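Local coordinates for F-actin-capping protein subunit alpha (Dictyostelium discoideum, PDB 4AKR), which caps the fast-growing barbed ends of actin filaments independently of calcium, as the alpha subunit of a heterodimer, blocking subunit exchange without severing the filament, at residues Arg115-Asp119 with Ala136-Thr140; Asn84-Ile88 with Arg101-Ile107. The contacts are given in a common frame with arbitrary orientation. Residues are numbered along the deposited sequence.

Interaction 1 (Arg115-Asp119 with Ala136-Thr140); sequences RAAFD and AVYGT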
loop_
_atom_site.group_PDB
_atom_site.type_symbol
_atom_site.label_atom_id
_atom_site.label_comp_id
_atom_site.label_asym_id
_atom_site.label_seq_id
_atom_site.Cartn_x
_atom_site.Cartn_y
_atom_site.Cartn_z
ATOM N N ARG A 115 29.872 0.248 22.985
ATOM C CA ARG A 115 29.305 0.711 21.736
ATOM C C ARG A 115 30.206 0.246 20.586
ATOM O O ARG A 115 29.718 -0.274 19.583
ATOM C CB ARG A 115 29.192 2.234 21.734
ATOM C CG ARG A 115 28.259 2.786 20.658
ATOM C CD ARG A 115 28.667 4.188 20.244
ATOM N NE ARG A 115 29.991 4.163 19.635
ATOM C CZ ARG A 115 30.246 3.703 18.414
ATOM N NH1 ARG A 115 29.269 3.241 17.647
ATOM N NH2 ARG A 115 31.491 3.658 17.986
ATOM N N ALA A 116 31.521 0.415 20.748
ATOM C CA ALA A 116 32.494 0.032 19.717
ATOM C C ALA A 116 32.485 -1.467 19.443
ATOM O O ALA A 116 32.569 -1.893 18.297
ATOM C CB ALA A 116 33.906 0.487 20.118
ATOM N N ALA A 117 32.397 -2.270 20.496
ATOM C CA ALA A 117 32.344 -3.714 20.320
ATOM C C ALA A 117 31.053 -4.085 19.580
ATOM O O ALA A 117 31.057 -4.987 18.747
ATOM C CB ALA A 117 32.406 -4.411 21.662
ATOM N N PHE A 118 29.950 -3.399 19.872
ATOM C CA PHE A 118 28.697 -3.687 19.171
ATOM C C PHE A 118 28.757 -3.200 17.728
ATOM O O PHE A 118 28.249 -3.845 16.808
ATOM C CB PHE A 118 27.500 -3.018 19.859
ATOM C CG PHE A 118 26.906 -3.827 20.981
ATOM C CD1 PHE A 118 27.644 -4.101 22.132
ATOM C CD2 PHE A 118 25.598 -4.308 20.891
ATOM C CE1 PHE A 118 27.085 -4.845 23.179
ATOM C CE2 PHE A 118 25.028 -5.055 21.936
ATOM C CZ PHE A 118 25.775 -5.321 23.080
ATOM N N ASP A 119 29.392 -2.052 17.533
ATOM C CA ASP A 119 29.498 -1.482 16.200
ATOM C C ASP A 119 30.216 -2.430 15.230
ATOM O O ASP A 119 29.800 -2.558 14.083
ATOM C CB ASP A 119 30.207 -0.121 16.266
ATOM C CG ASP A 119 29.810 0.791 15.128
ATOM O OD1 ASP A 119 29.196 0.288 14.161
ATOM O OD2 ASP A 119 30.102 2.005 15.193
ATOM N N ALA A 136 23.972 2.028 11.990
ATOM C CA ALA A 136 24.274 3.054 12.975
ATOM C C ALA A 136 24.104 2.466 14.379
ATOM O O ALA A 136 23.061 1.892 14.699
ATOM C CB ALA A 136 23.356 4.249 12.781
ATOM N N VAL A 137 25.137 2.600 15.205
ATOM C CA VAL A 137 25.111 2.089 16.568
ATOM C C VAL A 137 25.383 3.213 17.568
ATOM O O VAL A 137 26.442 3.847 17.549
ATOM C CB VAL A 137 26.154 0.968 16.758
ATOM C CG1 VAL A 137 26.037 0.378 18.165
ATOM C CG2 VAL A 137 25.945 -0.115 15.707
ATOM N N TYR A 138 24.409 3.449 18.438
ATOM C CA TYR A 138 24.483 4.498 19.442
ATOM C C TYR A 138 24.610 3.883 20.829
ATOM O O TYR A 138 24.295 2.715 21.027
ATOM C CB TYR A 138 23.216 5.342 19.384
ATOM C CG TYR A 138 22.868 5.844 18.002
ATOM C CD1 TYR A 138 23.562 6.913 17.431
ATOM C CD2 TYR A 138 21.828 5.268 17.271
ATOM C CE1 TYR A 138 23.218 7.403 16.161
ATOM C CE2 TYR A 138 21.475 5.745 15.999
ATOM C CZ TYR A 138 22.168 6.814 15.456
ATOM O OH TYR A 138 21.791 7.324 14.236
ATOM N N GLY A 139 25.076 4.673 21.790
ATOM C CA GLY A 139 25.217 4.176 23.147
ATOM C C GLY A 139 24.880 5.238 24.174
ATOM O O GLY A 139 25.037 6.432 23.912
ATOM N N THR A 140 24.414 4.810 25.343
ATOM C CA THR A 140 24.066 5.742 26.406
ATOM C C THR A 140 23.838 5.007 27.722
ATOM O O THR A 140 23.464 3.831 27.731
ATOM C CB THR A 140 22.797 6.529 26.064
ATOM O OG1 THR A 140 22.576 7.538 27.055
ATOM C CG2 THR A 140 21.594 5.605 26.032
HETATM O O HOH W 1 27.654 3.341 14.165
#

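Interaction 2 (Asn84-Ile88 with Arg101-Ile107); sequences NKQVI and RSASGEI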
loop_
_atom_site.group_PDB
_atom_site.type_symbol
_atom_site.label_atom_id
_atom_site.label_comp_id
_atom_site.label_asym_id
_atom_site.label_seq_id
_atom_site.Cartn_x
_atom_site.Cartn_y
_atom_site.Cartn_z
ATOM N N ASN A 84 32.246 7.329 13.008
ATOM C CA ASN A 84 33.254 8.232 12.478
ATOM C C ASN A 84 33.475 9.442 13.380
ATOM O O ASN A 84 34.017 10.462 12.944
ATOM C CB ASN A 84 32.850 8.685 11.076
ATOM C CG ASN A 84 32.588 7.522 10.144
ATOM O OD1 ASN A 84 31.463 7.320 9.684
ATOM N ND2 ASN A 84 33.622 6.742 9.866
ATOM N N LYS A 85 33.066 9.318 14.640
ATOM C CA LYS A 85 33.224 10.387 15.616
ATOM C C LYS A 85 32.920 11.754 15.028
ATOM O O LYS A 85 33.767 12.651 15.051
ATOM C CB LYS A 85 34.648 10.390 16.172
ATOM C CG LYS A 85 35.009 9.149 16.978
ATOM C CD LYS A 85 36.304 9.361 17.740
ATOM C CE LYS A 85 37.519 9.229 16.852
ATOM N NZ LYS A 85 37.817 7.787 16.622
ATOM N N GLN A 86 31.714 11.922 14.497
ATOM C CA GLN A 86 31.344 13.197 13.909
ATOM C C GLN A 86 29.886 13.576 14.123
ATOM O O GLN A 86 29.053 12.756 14.505
ATOM C CB GLN A 86 31.662 13.204 12.407
ATOM C CG GLN A 86 30.896 12.188 11.575
ATOM C CD GLN A 86 31.291 12.229 10.102
ATOM O OE1 GLN A 86 30.807 11.438 9.291
ATOM N NE2 GLN A 86 32.172 13.154 9.753
ATOM N N VAL A 87 29.602 14.846 13.876
ATOM C CA VAL A 87 28.264 15.395 14.009
ATOM C C VAL A 87 27.898 15.900 12.631
ATOM O O VAL A 87 28.616 16.719 12.038
ATOM C CB VAL A 87 28.224 16.565 15.001
ATOM C CG1 VAL A 87 26.882 17.266 14.915
ATOM C CG2 VAL A 87 28.453 16.048 16.409
ATOM N N ILE A 88 26.785 15.392 12.118
ATOM C CA ILE A 88 26.323 15.765 10.791
ATOM C C ILE A 88 25.173 16.756 10.855
ATOM O O ILE A 88 24.174 16.516 11.540
ATOM C CB ILE A 88 25.858 14.516 10.025
ATOM C CG1 ILE A 88 27.009 13.516 9.935
ATOM C CG2 ILE A 88 25.374 14.896 8.648
ATOM C CD1 ILE A 88 26.601 12.151 9.402
ATOM N N ARG A 101 31.428 17.845 11.173
ATOM C CA ARG A 101 32.451 18.202 12.146
ATOM C C ARG A 101 32.737 17.037 13.079
ATOM O O ARG A 101 31.977 16.073 13.141
ATOM C CB ARG A 101 32.019 19.419 12.970
ATOM C CG ARG A 101 30.891 19.169 13.959
ATOM C CD ARG A 101 30.741 20.382 14.864
ATOM N NE ARG A 101 29.601 20.322 15.774
ATOM C CZ ARG A 101 29.568 19.637 16.913
ATOM N NH1 ARG A 101 30.616 18.927 17.302
ATOM N NH2 ARG A 101 28.486 19.690 17.683
ATOM N N SER A 102 33.845 17.136 13.798
ATOM C CA SER A 102 34.244 16.113 14.744
ATOM C C SER A 102 33.397 16.239 15.999
ATOM O O SER A 102 33.037 17.349 16.406
ATOM C CB SER A 102 35.708 16.298 15.129
ATOM O OG SER A 102 36.539 16.290 13.993
ATOM N N ALA A 103 33.074 15.109 16.613
ATOM C CA ALA A 103 32.297 15.144 17.847
ATOM C C ALA A 103 33.210 15.750 18.918
ATOM O O ALA A 103 34.428 15.606 18.859
ATOM C CB ALA A 103 31.871 13.737 18.247
ATOM N N SER A 104 32.628 16.431 19.892
ATOM C CA SER A 104 33.427 17.040 20.931
ATOM C C SER A 104 32.847 16.802 22.317
ATOM O O SER A 104 32.944 17.662 23.195
ATOM C CB SER A 104 33.563 18.540 20.654
ATOM O OG SER A 104 32.302 19.151 20.433
ATOM N N GLY A 105 32.248 15.629 22.512
ATOM C CA GLY A 105 31.667 15.298 23.800
ATOM C C GLY A 105 30.322 14.593 23.722
ATOM O O GLY A 105 29.847 14.056 24.726
ATOM N N GLU A 106 29.710 14.589 22.537
ATOM C CA GLU A 106 28.407 13.948 22.332
ATOM C C GLU A 106 28.447 12.448 22.591
ATOM O O GLU A 106 27.448 11.843 22.972
ATOM C CB GLU A 106 27.908 14.169 20.905
ATOM C CG GLU A 106 27.635 15.617 20.534
ATOM C CD GLU A 106 28.895 16.447 20.423
ATOM O OE1 GLU A 106 29.853 15.994 19.771
ATOM O OE2 GLU A 106 28.921 17.561 20.974
ATOM N N ILE A 107 29.605 11.845 22.365
ATOM C CA ILE A 107 29.765 10.415 22.569
ATOM C C ILE A 107 30.167 10.139 24.012
ATOM O O ILE A 107 31.099 10.752 24.534
ATOM C CB ILE A 107 30.839 9.853 21.610
ATOM C CG1 ILE A 107 30.447 10.182 20.161
ATOM C CG2 ILE A 107 31.001 8.350 21.823
ATOM C CD1 ILE A 107 31.506 9.834 19.126
#

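Interaction 1 (Arg115-Asp119 with Ala136-Thr140)
Helix-on-sheet packing, joined by a hydrogen bond and a water bridge from a salt-bridged Arg-Asp pair on the helix, sets helix 112-129 against strand 134-142, an outermost strand of the chain's five-stranded antiparallel sheet. The two segments run nearly antiparallel (160°), and their axes approach to 8.2 Å. Val137 points at the helix: its CG1 lies 4.1 Å from Phe118 CB and its CG2 3.6 Å from Asp119 OD1. The ring of Phe118 leads away to Ile148 of the next strand and to helix 217-248. Gly139 leaves room for Arg115, whose CG packs 3.9 Å from Gly139 N; a beta-carbon there would be crowded. Arg115 NH1 donates to Val137 O (2.9 Å) and, one helical turn on, to Asp119 OD2 (2.9 Å). A water receives a hydrogen bond from Val137 N (2.8 Å) and donates one to Asp119 OD2 (3.0 Å). Glu112 pairs with Arg115 NE. Val137 N and O, pointing out of the edge not paired with strand 145-158, are thus satisfied by a charged pair and its water.

Interaction 2 (Asn84-Ile88 with Arg101-Ile107)
Strand 86-91 enters this contact from a G1 beta bulge made with its other neighbour, strand 78-81: Lys85, with a left-handed backbone (phi 41°, psi 57°), and Gln86 both face Asp81. On its other side the strand pairs antiparallel with Arg101 and Ser102. Val87 and Arg101 form a hydrogen-bonded pair, Val87 N to Arg101 O at 2.8 Å and Arg101 N to Val87 O at 3.2 Å. Gln86 and Ser102 make the non-hydrogen-bonded pair, with CA atoms only 4.2 Å apart and side chains diverging. Beyond the strand end, Ala103 N donates to Lys85 O (3.0 Å), an oxygen also met by Ser102 CA in a CA-H...O contact of 3.5 Å. Val87 and Arg101 share a face of the sheet, and the guanidinium lies over Val87, with NH1 3.7 Å from Val87 CG2. Beyond Ser102 the chain turns through Gly105, whose backbone angles would jam a beta-carbon against the preceding carbonyl. Glu106 OE1 accepts from Ser104 N (2.8 Å), touches Val87 CG2 (3.6 Å) and makes a long ion pair with Arg101 NH1 (3.9 Å). Ile107 CD1 reaches Lys85 CA at 3.9 Å. The pairing closes the open end of hairpin 86-91/96-102 in the four-stranded sheet; Val87 and Glu106 touch Ile74 of strand 73-75, while Glu106 and Ile107 both touch Leu80 of strand 78-81.

From the N terminus, interaction 2 comes first: strand 86-91 turns back into strand 96-102, and the pairing of 84-88 with 101-107 closes that hairpin loop. The chain then leaves the four-stranded sheet, enters helix 112-129 and returns along strand 134-142, where interaction 1 closes a second loop. The two loops follow in series, neither nested nor crossed. Their centres lie 14 Å apart, with nearest atoms about 5 Å apart and no touch. The short passage from Ile107 to Arg115 joins them, and the loop before Asn84 bridges the gap: Pro82 touches both Arg115 and Tyr138. Interaction 2 thus ties together two strands of the four-stranded sheet, and interaction 1 ties helix 112-129 to an outer strand of the five-stranded one.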